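Local coordinates for uncharacterized protein (Parabacteroides merdae, PDB 4R7F) that is of unknown function but carries an N-terminal domain of the type 9 secretion system plug protein family and binds magnesium, at residues Y30-G35 against V138-N143; K111-Y116 against Y387-G392; E36-I41 against R100-N105. All coordinates share one frame; numbering follows the deposited sequence.

Interaction 1 of 3, residues Y30-G35 against V138-N143; sequences YIALGG and VEPVVN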
loop_
_atom_site.group_PDB
_atom_site.type_symbol
_atom_site.label_atom_id
_atom_site.label_comp_id
_atom_site.label_asym_id
_atom_site.label_seq_id
_atom_site.Cartn_x
_atom_site.Cartn_y
_atom_site.Cartn_z
ATOM N N TYR A 30 16.230 -3.579 -4.023
ATOM C CA TYR A 30 16.495 -3.744 -5.437
ATOM C C TYR A 30 16.280 -2.462 -6.216
ATOM O O TYR A 30 15.447 -1.595 -5.852
ATOM C CB TYR A 30 15.678 -4.898 -6.064
ATOM C CG TYR A 30 14.197 -4.893 -5.792
ATOM C CD1 TYR A 30 13.322 -4.132 -6.560
ATOM C CD2 TYR A 30 13.657 -5.688 -4.784
ATOM C CE1 TYR A 30 11.938 -4.138 -6.313
ATOM C CE2 TYR A 30 12.279 -5.702 -4.521
ATOM C CZ TYR A 30 11.418 -4.918 -5.276
ATOM O OH TYR A 30 10.054 -4.969 -5.030
ATOM N N ILE A 31 17.042 -2.375 -7.307
ATOM C CA ILE A 31 16.907 -1.322 -8.301
ATOM C C ILE A 31 16.969 -1.878 -9.727
ATOM O O ILE A 31 17.397 -3.010 -9.955
ATOM C CB ILE A 31 17.989 -0.259 -8.111
ATOM C CG1 ILE A 31 19.388 -0.859 -8.213
ATOM C CG2 ILE A 31 17.832 0.376 -6.737
ATOM C CD1 ILE A 31 20.504 0.179 -8.233
ATOM N N ALA A 32 16.517 -1.078 -10.687
ATOM C CA ALA A 32 16.556 -1.467 -12.098
ATOM C C ALA A 32 17.902 -1.136 -12.680
ATOM O O ALA A 32 18.468 -0.106 -12.336
ATOM C CB ALA A 32 15.480 -0.745 -12.884
ATOM N N LEU A 33 18.404 -2.020 -13.551
ATOM C CA LEU A 33 19.711 -1.877 -14.205
ATOM C C LEU A 33 19.863 -0.559 -14.990
ATOM O O LEU A 33 20.848 0.171 -14.817
ATOM C CB LEU A 33 19.917 -3.062 -15.146
ATOM C CG LEU A 33 21.192 -3.118 -15.962
ATOM C CD1 LEU A 33 22.407 -3.259 -15.064
ATOM C CD2 LEU A 33 21.093 -4.294 -16.913
ATOM N N GLY A 34 18.888 -0.244 -15.840
ATOM C CA GLY A 34 18.932 1.017 -16.610
ATOM C C GLY A 34 18.609 2.300 -15.835
ATOM O O GLY A 34 18.924 3.392 -16.294
ATOM N N GLY A 35 18.022 2.157 -14.643
ATOM C CA GLY A 35 17.205 3.207 -14.011
ATOM C C GLY A 35 17.957 4.358 -13.366
ATOM O O GLY A 35 19.188 4.418 -13.418
ATOM N N VAL A 138 17.608 -5.461 -11.137
ATOM C CA VAL A 138 16.639 -6.083 -12.059
ATOM C C VAL A 138 16.659 -5.421 -13.459
ATOM O O VAL A 138 16.829 -4.213 -13.573
ATOM C CB VAL A 138 15.208 -6.134 -11.446
ATOM C CG1 VAL A 138 14.671 -4.768 -11.026
ATOM C CG2 VAL A 138 14.229 -6.805 -12.387
ATOM N N GLU A 139 16.581 -6.253 -14.498
ATOM C CA GLU A 139 16.255 -5.831 -15.874
ATOM C C GLU A 139 14.843 -6.296 -16.127
ATOM O O GLU A 139 14.606 -7.444 -16.451
ATOM C CB GLU A 139 17.236 -6.401 -16.916
ATOM C CG GLU A 139 17.519 -7.894 -16.794
ATOM C CD GLU A 139 18.558 -8.416 -17.774
ATOM O OE1 GLU A 139 18.416 -8.128 -18.974
ATOM O OE2 GLU A 139 19.488 -9.145 -17.338
ATOM N N PRO A 140 13.882 -5.410 -15.918
ATOM C CA PRO A 140 12.503 -5.851 -15.807
ATOM C C PRO A 140 11.837 -6.125 -17.150
ATOM O O PRO A 140 11.059 -5.335 -17.641
ATOM C CB PRO A 140 11.830 -4.672 -15.092
ATOM C CG PRO A 140 12.616 -3.488 -15.569
ATOM C CD PRO A 140 14.043 -3.974 -15.614
ATOM N N VAL A 141 12.073 -7.303 -17.680
ATOM C CA VAL A 141 11.526 -7.695 -18.964
ATOM C C VAL A 141 10.273 -8.578 -18.875
ATOM O O VAL A 141 9.694 -8.913 -19.891
ATOM C CB VAL A 141 12.610 -8.372 -19.828
ATOM C CG1 VAL A 141 13.682 -7.350 -20.184
ATOM C CG2 VAL A 141 13.203 -9.603 -19.125
ATOM N N VAL A 142 9.879 -8.972 -17.666
ATOM C CA VAL A 142 8.613 -9.619 -17.487
ATOM C C VAL A 142 7.845 -8.890 -16.365
ATOM O O VAL A 142 8.434 -8.205 -15.533
ATOM C CB VAL A 142 8.783 -11.113 -17.155
ATOM C CG1 VAL A 142 9.620 -11.814 -18.205
ATOM C CG2 VAL A 142 9.398 -11.296 -15.774
ATOM N N ASN A 143 6.533 -9.046 -16.365
ATOM C CA ASN A 143 5.624 -8.413 -15.415
ATOM C C ASN A 143 5.102 -9.549 -14.534
ATOM O O ASN A 143 4.898 -10.669 -15.022
ATOM C CB ASN A 143 4.531 -7.629 -16.213
ATOM C CG ASN A 143 3.197 -7.513 -15.499
ATOM O OD1 ASN A 143 2.368 -8.413 -15.594
ATOM N ND2 ASN A 143 2.954 -6.384 -14.832
#

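Interaction 2 of 3, residues K111-Y116 against Y387-G392; sequences KVSGNY and YDRLIG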
loop_
_atom_site.group_PDB
_atom_site.type_symbol
_atom_site.label_atom_id
_atom_site.label_comp_id
_atom_site.label_asym_id
_atom_site.label_seq_id
_atom_site.Cartn_x
_atom_site.Cartn_y
_atom_site.Cartn_z
ATOM N N LYS A 111 27.111 -3.796 -15.105
ATOM C CA LYS A 111 26.908 -4.161 -16.477
ATOM C C LYS A 111 25.823 -5.196 -16.660
ATOM O O LYS A 111 25.369 -5.367 -17.770
ATOM C CB LYS A 111 28.199 -4.723 -17.056
ATOM C CG LYS A 111 29.273 -3.685 -17.261
ATOM C CD LYS A 111 30.543 -4.345 -17.737
ATOM C CE LYS A 111 31.563 -3.277 -18.072
ATOM N NZ LYS A 111 32.877 -3.904 -18.325
ATOM N N VAL A 112 25.444 -5.926 -15.606
ATOM C CA VAL A 112 24.463 -7.019 -15.750
ATOM C C VAL A 112 23.515 -7.012 -14.568
ATOM O O VAL A 112 23.791 -6.428 -13.525
ATOM C CB VAL A 112 25.102 -8.433 -15.843
ATOM C CG1 VAL A 112 25.911 -8.611 -17.143
ATOM C CG2 VAL A 112 25.959 -8.712 -14.617
ATOM N N SER A 113 22.396 -7.692 -14.733
ATOM C CA SER A 113 21.453 -7.799 -13.664
ATOM C C SER A 113 21.905 -8.888 -12.702
ATOM O O SER A 113 22.880 -9.592 -12.952
ATOM C CB SER A 113 20.078 -8.118 -14.245
ATOM O OG SER A 113 20.040 -9.430 -14.740
ATOM N N GLY A 114 21.157 -9.060 -11.628
ATOM C CA GLY A 114 21.385 -10.183 -10.715
ATOM C C GLY A 114 21.570 -9.734 -9.284
ATOM O O GLY A 114 21.254 -8.579 -8.915
ATOM N N ASN A 115 22.099 -10.656 -8.484
ATOM C CA ASN A 115 22.314 -10.426 -7.071
ATOM C C ASN A 115 23.735 -9.881 -6.822
ATOM O O ASN A 115 24.708 -10.439 -7.342
ATOM C CB ASN A 115 22.110 -11.734 -6.339
ATOM C CG ASN A 115 20.648 -12.130 -6.240
ATOM O OD1 ASN A 115 19.757 -11.296 -6.391
ATOM N ND2 ASN A 115 20.396 -13.422 -6.021
ATOM N N TYR A 116 23.848 -8.811 -6.051
ATOM C CA TYR A 116 25.170 -8.220 -5.710
ATOM C C TYR A 116 25.417 -8.194 -4.198
ATOM O O TYR A 116 24.512 -7.882 -3.417
ATOM C CB TYR A 116 25.320 -6.796 -6.249
ATOM C CG TYR A 116 25.465 -6.726 -7.751
ATOM C CD1 TYR A 116 24.353 -6.638 -8.583
ATOM C CD2 TYR A 116 26.704 -6.767 -8.340
ATOM C CE1 TYR A 116 24.484 -6.618 -9.961
ATOM C CE2 TYR A 116 26.843 -6.735 -9.711
ATOM C CZ TYR A 116 25.737 -6.663 -10.510
ATOM O OH TYR A 116 25.915 -6.614 -11.854
ATOM N N TYR A 387 25.434 -17.075 -15.944
ATOM C CA TYR A 387 24.968 -16.436 -14.703
ATOM C C TYR A 387 23.453 -16.245 -14.699
ATOM O O TYR A 387 22.797 -16.324 -15.743
ATOM C CB TYR A 387 25.667 -15.095 -14.459
ATOM C CG TYR A 387 25.176 -13.973 -15.333
ATOM C CD1 TYR A 387 25.524 -13.914 -16.688
ATOM C CD2 TYR A 387 24.322 -12.996 -14.829
ATOM C CE1 TYR A 387 25.035 -12.903 -17.520
ATOM C CE2 TYR A 387 23.840 -11.967 -15.648
ATOM C CZ TYR A 387 24.204 -11.920 -16.988
ATOM O OH TYR A 387 23.749 -10.901 -17.796
ATOM N N ASP A 388 22.916 -16.034 -13.502
ATOM C CA ASP A 388 21.498 -15.841 -13.289
ATOM C C ASP A 388 21.154 -14.359 -13.424
ATOM O O ASP A 388 21.548 -13.536 -12.583
ATOM C CB ASP A 388 21.099 -16.284 -11.890
ATOM C CG ASP A 388 21.074 -17.794 -11.717
ATOM O OD1 ASP A 388 20.818 -18.523 -12.687
ATOM O OD2 ASP A 388 21.280 -18.259 -10.577
ATOM N N ARG A 389 20.392 -14.043 -14.469
ATOM C CA ARG A 389 19.786 -12.720 -14.627
ATOM C C ARG A 389 18.539 -12.616 -13.805
ATOM O O ARG A 389 17.809 -13.603 -13.635
ATOM C CB ARG A 389 19.434 -12.464 -16.085
ATOM C CG ARG A 389 20.660 -12.344 -16.973
ATOM C CD ARG A 389 20.310 -12.567 -18.430
ATOM N NE ARG A 389 19.500 -11.467 -18.958
ATOM C CZ ARG A 389 18.921 -11.489 -20.156
ATOM N NH1 ARG A 389 19.015 -12.565 -20.914
ATOM N NH2 ARG A 389 18.221 -10.458 -20.599
ATOM N N LEU A 390 18.299 -11.414 -13.305
ATOM C CA LEU A 390 17.110 -11.122 -12.582
ATOM C C LEU A 390 16.203 -10.347 -13.538
ATOM O O LEU A 390 16.444 -9.176 -13.805
ATOM C CB LEU A 390 17.477 -10.312 -11.337
ATOM C CG LEU A 390 16.335 -9.792 -10.472
ATOM C CD1 LEU A 390 15.468 -10.953 -10.059
ATOM C CD2 LEU A 390 16.801 -9.023 -9.240
ATOM N N ILE A 391 15.175 -11.014 -14.052
ATOM C CA ILE A 391 14.352 -10.487 -15.125
ATOM C C ILE A 391 13.004 -9.946 -14.659
ATOM O O ILE A 391 12.259 -9.326 -15.412
ATOM C CB ILE A 391 14.151 -11.529 -16.253
ATOM C CG1 ILE A 391 13.431 -12.793 -15.793
ATOM C CG2 ILE A 391 15.478 -11.866 -16.914
ATOM C CD1 ILE A 391 12.854 -13.601 -16.942
ATOM N N GLY A 392 12.693 -10.172 -13.399
ATOM C CA GLY A 392 11.505 -9.613 -12.808
ATOM C C GLY A 392 11.522 -9.692 -11.303
ATOM O O GLY A 392 12.068 -10.647 -10.708
HETATM O O HOH W 1 22.056 -8.732 -17.511
HETATM O O HOH W 2 21.729 -13.464 -9.890
#

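Interaction 3 of 3, residues E36-I41 against R100-N105; sequences EEQIEI and RLLLPN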
loop_
_atom_site.group_PDB
_atom_site.type_symbol
_atom_site.label_atom_id
_atom_site.label_comp_id
_atom_site.label_asym_id
_atom_site.label_seq_id
_atom_site.Cartn_x
_atom_site.Cartn_y
_atom_site.Cartn_z
ATOM N N GLU A 36 17.193 5.292 -12.796
ATOM C CA GLU A 36 17.748 6.511 -12.172
ATOM C C GLU A 36 17.970 6.321 -10.661
ATOM O O GLU A 36 18.536 7.189 -10.005
ATOM C CB GLU A 36 16.826 7.733 -12.412
ATOM C CG GLU A 36 16.490 8.073 -13.879
ATOM C CD GLU A 36 17.696 8.538 -14.699
ATOM O OE1 GLU A 36 18.586 7.710 -15.009
ATOM O OE2 GLU A 36 17.754 9.742 -15.043
ATOM N N GLU A 37 17.548 5.182 -10.117
ATOM C CA GLU A 37 17.624 4.945 -8.675
ATOM C C GLU A 37 18.951 4.355 -8.232
ATOM O O GLU A 37 19.651 3.689 -8.994
ATOM C CB GLU A 37 16.465 4.062 -8.225
ATOM C CG GLU A 37 15.116 4.744 -8.422
ATOM C CD GLU A 37 13.979 4.076 -7.652
ATOM O OE1 GLU A 37 13.901 2.812 -7.624
ATOM O OE2 GLU A 37 13.154 4.826 -7.072
ATOM N N GLN A 38 19.312 4.621 -6.989
ATOM C CA GLN A 38 20.507 4.001 -6.423
ATOM C C GLN A 38 20.219 3.270 -5.132
ATOM O O GLN A 38 19.347 3.669 -4.337
ATOM C CB GLN A 38 21.538 5.063 -6.110
ATOM C CG GLN A 38 22.003 5.862 -7.321
ATOM C CD GLN A 38 22.743 7.124 -6.897
ATOM O OE1 GLN A 38 22.131 8.050 -6.352
ATOM N NE2 GLN A 38 24.066 7.142 -7.088
ATOM N N ILE A 39 21.007 2.236 -4.875
ATOM C CA ILE A 39 21.037 1.633 -3.548
ATOM C C ILE A 39 21.916 2.445 -2.621
ATOM O O ILE A 39 23.006 2.872 -3.012
ATOM C CB ILE A 39 21.575 0.200 -3.586
ATOM C CG1 ILE A 39 20.540 -0.712 -4.228
ATOM C CG2 ILE A 39 21.839 -0.303 -2.180
ATOM C CD1 ILE A 39 19.346 -1.034 -3.344
ATOM N N GLU A 40 21.432 2.641 -1.395
ATOM C CA GLU A 40 22.170 3.303 -0.362
ATOM C C GLU A 40 22.553 2.277 0.702
ATOM O O GLU A 40 21.694 1.616 1.279
ATOM C CB GLU A 40 21.345 4.404 0.275
ATOM C CG GLU A 40 22.024 5.098 1.464
ATOM C CD GLU A 40 21.187 6.241 2.047
ATOM O OE1 GLU A 40 20.095 6.495 1.525
ATOM O OE2 GLU A 40 21.603 6.894 3.028
ATOM N N ILE A 41 23.853 2.191 0.966
ATOM C CA ILE A 41 24.389 1.453 2.073
ATOM C C ILE A 41 24.830 2.460 3.110
ATOM O O ILE A 41 25.695 3.260 2.878
ATOM C CB ILE A 41 25.568 0.578 1.647
ATOM C CG1 ILE A 41 25.056 -0.584 0.805
ATOM C CG2 ILE A 41 26.295 0.071 2.876
ATOM C CD1 ILE A 41 26.019 -1.052 -0.246
ATOM N N ARG A 100 28.087 6.525 4.181
ATOM C CA ARG A 100 27.062 6.384 3.161
ATOM C C ARG A 100 27.763 6.092 1.856
ATOM O O ARG A 100 28.695 6.795 1.481
ATOM C CB ARG A 100 26.271 7.662 3.057
ATOM C CG ARG A 100 25.128 7.648 2.068
ATOM C CD ARG A 100 24.047 8.578 2.609
ATOM N NE ARG A 100 23.280 9.250 1.579
ATOM C CZ ARG A 100 23.761 10.238 0.835
ATOM N NH1 ARG A 100 25.018 10.655 0.984
ATOM N NH2 ARG A 100 22.990 10.794 -0.085
ATOM N N LEU A 101 27.321 5.020 1.215
ATOM C CA LEU A 101 27.777 4.582 -0.088
ATOM C C LEU A 101 26.534 4.404 -0.927
ATOM O O LEU A 101 25.628 3.650 -0.551
ATOM C CB LEU A 101 28.514 3.251 0.040
ATOM C CG LEU A 101 28.866 2.508 -1.244
ATOM C CD1 LEU A 101 29.886 3.282 -2.062
ATOM C CD2 LEU A 101 29.432 1.161 -0.891
ATOM N N LEU A 102 26.470 5.137 -2.032
ATOM C CA LEU A 102 25.437 4.938 -3.027
ATOM C C LEU A 102 25.996 4.120 -4.192
ATOM O O LEU A 102 27.146 4.314 -4.621
ATOM C CB LEU A 102 24.935 6.272 -3.537
ATOM C CG LEU A 102 24.445 7.216 -2.456
ATOM C CD1 LEU A 102 23.950 8.507 -3.087
ATOM C CD2 LEU A 102 23.354 6.552 -1.645
ATOM N N LEU A 103 25.176 3.210 -4.697
ATOM C CA LEU A 103 25.515 2.430 -5.862
ATOM C C LEU A 103 24.329 2.324 -6.815
ATOM O O LEU A 103 23.200 2.195 -6.384
ATOM C CB LEU A 103 25.912 1.042 -5.431
ATOM C CG LEU A 103 27.281 0.910 -4.779
ATOM C CD1 LEU A 103 27.372 -0.396 -4.000
ATOM C CD2 LEU A 103 28.367 0.974 -5.832
ATOM N N PRO A 104 24.580 2.382 -8.126
ATOM C CA PRO A 104 25.875 2.663 -8.727
ATOM C C PRO A 104 26.264 4.134 -8.490
ATOM O O PRO A 104 25.420 4.947 -8.090
ATOM C CB PRO A 104 25.616 2.426 -10.206
ATOM C CG PRO A 104 24.207 2.888 -10.362
ATOM C CD PRO A 104 23.521 2.327 -9.142
ATOM N N ASN A 105 27.528 4.467 -8.713
ATOM C CA ASN A 105 27.988 5.832 -8.503
ATOM C C ASN A 105 29.006 6.186 -9.591
ATOM O O ASN A 105 29.083 5.490 -10.601
ATOM C CB ASN A 105 28.537 5.978 -7.072
ATOM C CG ASN A 105 29.661 5.004 -6.765
ATOM O OD1 ASN A 105 30.522 4.758 -7.598
ATOM N ND2 ASN A 105 29.657 4.439 -5.565
#

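Interaction 1 of 3, residues Y30-G35 against V138-N143
Backbone hydrogen bonding carries this contact. V138 N donates to I31 O at 2.7 Å, nearly straight at 166° and lying in the carbonyl plane. Two residues further along, L33 N returns a bond of 2.7 Å to V138 O, but here the donor stands 27° above the plane of the acceptor carbonyl. The two bonds flank A32, whose CA comes within 4.6 Å of V138 CA. Both segments run the same way, so this is a parallel beta bridge: the short strand 30-32 is added to the end of strand 129-138, whose other neighbours are antiparallel. The bridge belongs to the N-terminal domain, consistent with an immunoglobulin-like beta-sandwich. A32 CA also makes a CA-H...O contact of 3.1 Å to V138 O, which therefore receives two approaches from the same segment.

Side-chain contact is sparse. V138 holds CG1 in the crowded position between its backbone N and carbonyl carbon (chi1 57°), which brings that methyl to 3.4 Å from I31 O, beside the oxygen that accepts the first bond. The nearest apolar contact of A32 CB is P140 CD, at 4.5 Å. P140, in the loop beyond the strand end, centres an inverse gamma turn.

Outside the pair, the carboxylate of E139 is taken up by S113 and R389, while Y30 OH is hydrogen-bonded to T395.

With two short main-chain bonds and little apolar overlap, the contact probably depends more on main-chain geometry than on side-chain identity, and it lies at the end of strand 129-138, where the chain goes on toward strand 143-149.

Interaction 2 of 3, residues K111-Y116 against Y387-G392
V112 and Y387 meet tip to tip. The tyrosine CG sits between its backbone N and carbonyl carbon (chi1 75°), which carries the phenol to the valine, where V112 CG1 lies 3.2 Å from Y387 OH. That methyl is set anti to the carbonyl carbon (chi1 -67°) and comes obliquely to the ring, whereas S113 O lies at the ring edge, 3.7 Å from Y387 CE2. Water 1, in the ring plane, accepts from S113 N and is hydrogen-bonded to Y387 OH at 2.8 Å. A leucine in place of Y387 would remove the hydroxyl and the aromatic edge, and would probably lose the water-mediated link to S113 N.

The two segments belong to different sheets, strand 114-122 of the N-terminal domain and the edge strand 389-397, and no beta bridge joins them. S113 makes the link with its side chain: OG, held in the crowded position at chi1 71°, accepts a hydrogen bond from L390 N at 3.0 Å and is also hydrogen-bonded to E139, which forms a salt bridge with R389. L390 points its CB toward the other segment, 3.9 Å from G114 N. Water 2 accepts from N115 N and donates to D388 O at 2.7 Å.

Interaction 3 of 3, residues E36-I41 against R100-N105
Four main-chain hydrogen bonds join strand 39-41 to strand 100-103, whose N-to-C directions differ by 158°, as antiparallel neighbours do. I39 and L103 form one hydrogen-bonded pair, with I39 N 2.7 Å from L103 O and a bent N-H...O angle of 139°. I41 and L101 form the other, and there the bond from I41 N to L101 O is nearly straight. Between them E40 and L102 are a non-hydrogen-bonded pair.

A fifth bond comes from a side chain. Q38 runs extended beyond CG, and its NE2 donates to P104 O at 2.8 Å, with P104 O lying almost in the amide plane of Q38. The approach is nearly along the C=O axis. The bond reaches past the end of the strand to the residue that follows the cis peptide, and the Q38 chain crosses L102 at about a right angle.

Charge pairing lies on the face of E40 and L102. E40 is fully extended, and its OE2 stands in the guanidinium plane of R100, 3.2 Å from R100 NE. The carboxylate plane is turned 83° from the guanidinium, so a single oxygen makes this approach. That oxygen also receives N42, and R100 has a second ionic partner in D85.

Apolar contacts occupy both faces. L102 CD2 packs alongside E40 CB at 3.5 Å. On the other face I41 CD1 lies 4.0 Å from L103 CD1 and also touches L101, and residues of strands 114-122 and 129-138 cover this side, as in a beta sandwich.

The face formed by I39, I41, L101 and L103 is thus wholly apolar across the pair, while the other combines leucine with a salt bridge whose polar ends have further partners in N42 and D85.

In the fold
From the N terminus, strand 30-32 opens the loop that interaction 1 closes about a hundred residues later at V138. Interaction 3 is nested inside it: strand 39-46, the next in the chain, pairs with strand 96-103 in the second sheet of the domain. I31 links the two contacts, its CD1 packing on P104 and its CG2 on I39. Interaction 2 starts at 111-116, after interaction 3 has closed, and ends only at 387-392, so it crosses interaction 1. Interaction 1 joins strand 30-32 to strand 129-138, and interaction 2 brings strand 389-397 against the N-terminal domain; the two contacts touch at E139.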